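PDB 6ZQ3: silicatein alpha from Tethya aurantium, which probably promotes silica deposition in sponge spicules and belongs to the papain-like peptidase family, seen here as the mature enzyme part of a longer precursor. Local coordinates for residues Ser26-Ser30 and His165-Ile169. Numbering follows the deposited sequence.
Sequences SYAFS and HAMVI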
loop_
_atom_site.group_PDB
_atom_site.type_symbol
_atom_site.label_atom_id
_atom_site.label_comp_id
_atom_site.label_asym_id
_atom_site.label_seq_id
_atom_site.Cartn_x
_atom_site.Cartn_y
_atom_site.Cartn_z
ATOM N N SER A 26 -7.504 -0.674 -4.281
ATOM C CA SER A 26 -6.067 -0.543 -4.022
ATOM C C SER A 26 -5.778 0.264 -2.756
ATOM O O SER A 26 -4.904 -0.098 -1.965
ATOM C CB SER A 26 -5.313 0.059 -5.223
ATOM O OG SER A 26 -5.917 1.246 -5.693
ATOM N N TYR A 27 -6.538 1.321 -2.530
ATOM C CA TYR A 27 -6.392 2.072 -1.270
ATOM C C TYR A 27 -6.246 1.126 -0.070
ATOM O O TYR A 27 -5.331 1.288 0.737
ATOM C CB TYR A 27 -7.516 3.094 -1.065
ATOM C CG TYR A 27 -8.876 2.517 -0.752
ATOM C CD1 TYR A 27 -9.748 2.151 -1.766
ATOM C CD2 TYR A 27 -9.315 2.378 0.569
ATOM C CE1 TYR A 27 -11.002 1.640 -1.476
ATOM C CE2 TYR A 27 -10.555 1.854 0.863
ATOM C CZ TYR A 27 -11.399 1.490 -0.164
ATOM O OH TYR A 27 -12.642 0.976 0.114
ATOM N N ALA A 28 -7.092 0.108 -0.002
ATOM C CA ALA A 28 -7.106 -0.808 1.135
ATOM C C ALA A 28 -5.914 -1.688 1.165
ATOM O O ALA A 28 -5.391 -1.961 2.234
ATOM C CB ALA A 28 -8.343 -1.706 1.082
ATOM N N PHE A 29 -5.541 -2.213 -0.005
ATOM C CA PHE A 29 -4.453 -3.163 -0.086
ATOM C C PHE A 29 -3.203 -2.403 0.220
ATOM O O PHE A 29 -2.375 -2.871 0.958
ATOM C CB PHE A 29 -4.377 -3.831 -1.456
ATOM C CG PHE A 29 -5.340 -4.987 -1.629
ATOM C CD1 PHE A 29 -6.620 -4.772 -2.092
ATOM C CD2 PHE A 29 -4.959 -6.270 -1.318
ATOM C CE1 PHE A 29 -7.502 -5.812 -2.259
ATOM C CE2 PHE A 29 -5.838 -7.320 -1.456
ATOM C CZ PHE A 29 -7.119 -7.091 -1.937
ATOM N N SER A 30 -3.086 -1.215 -0.345
ATOM C CA SER A 30 -1.939 -0.355 -0.085
ATOM C C SER A 30 -1.799 0.065 1.405
ATOM O O SER A 30 -0.681 0.089 1.944
ATOM C CB SER A 30 -2.051 0.896 -0.939
ATOM O OG SER A 30 -1.087 1.836 -0.529
ATOM N N HIS A 165 -4.133 5.007 -8.539
ATOM C CA HIS A 165 -3.850 3.644 -8.082
ATOM C C HIS A 165 -2.818 3.692 -6.972
ATOM O O HIS A 165 -1.874 4.478 -7.031
ATOM C CB HIS A 165 -3.384 2.749 -9.255
ATOM C CG HIS A 165 -3.157 1.322 -8.866
ATOM N ND1 HIS A 165 -4.191 0.430 -8.677
ATOM C CD2 HIS A 165 -2.016 0.629 -8.631
ATOM C CE1 HIS A 165 -3.697 -0.748 -8.334
ATOM N NE2 HIS A 165 -2.380 -0.656 -8.304
ATOM N N ALA A 166 -3.029 2.854 -5.963
ATOM C CA ALA A 166 -2.264 2.886 -4.736
ATOM C C ALA A 166 -1.533 1.577 -4.557
ATOM O O ALA A 166 -2.057 0.515 -4.904
ATOM C CB ALA A 166 -3.186 3.129 -3.532
ATOM N N MET A 167 -0.337 1.642 -3.976
ATOM C CA MET A 167 0.472 0.429 -3.749
ATOM C C MET A 167 1.382 0.625 -2.559
ATOM O O MET A 167 1.358 1.675 -1.945
ATOM C CB MET A 167 1.312 0.099 -4.997
ATOM C CG MET A 167 0.809 0.705 -6.300
ATOM S SD MET A 167 2.018 0.619 -7.626
ATOM C CE MET A 167 2.059 -1.156 -7.734
ATOM N N VAL A 168 2.186 -0.382 -2.232
ATOM C CA VAL A 168 3.146 -0.283 -1.112
ATOM C C VAL A 168 4.550 -0.227 -1.647
ATOM O O VAL A 168 4.967 -1.142 -2.328
ATOM C CB VAL A 168 3.152 -1.512 -0.184
ATOM C CG1 VAL A 168 3.642 -1.109 1.197
ATOM C CG2 VAL A 168 1.789 -2.151 -0.094
ATOM N N ILE A 169 5.285 0.829 -1.341
ATOM C CA ILE A 169 6.724 0.815 -1.565
ATOM C C ILE A 169 7.386 -0.084 -0.501
ATOM O O ILE A 169 7.237 0.150 0.701
ATOM C CB ILE A 169 7.282 2.265 -1.586
ATOM C CG1 ILE A 169 6.721 2.995 -2.818
ATOM C CG2 ILE A 169 8.805 2.297 -1.644
ATOM C CD1 ILE A 169 7.512 4.212 -3.229
#
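Ser-30 OG donates a hydrogen bond of 2.8 Å to Met-167 O, arriving from above the carbonyl plane, 63° out of it. The hydroxyl is turned anti to its own backbone N (chi1 170°), which carries it off the helix to the strand. Serine suits this place because its side chain is small, and its CB also packs on Ala-166 CB at 3.6 Å, where alanine's lone methyl lets helix and strand close up; Met-71 of helix 71-80 touches both residues. Replacing Ser-30 with a valine would probably leave Met-167 O without this donor and set a methyl against the carbonyl oxygen instead. Farther along, Val-168 CG2 lies 3.9 Å from Ser-30 O.

One turn earlier, at the start of helix 26-43, Ser-26 OG accepts a weak bond of 3.3 Å from Ala-166 N. This hydroxyl also meets the His-165 ring obliquely, 3.5 Å from ND1. The ring's other nitrogen, NE2, is hydrogen-bonded to Asn-185 OD1, and Trp-187 packs against the ring. Ser-26, His-165 and Asn-185 thus recall papain's cysteine-histidine-asparagine triad, formed where the central helix meets the beta-sheet domain; an oxygen replaces the thiol sulfur, consistent with a serine nucleophile beside a histidine oriented by its asparagine.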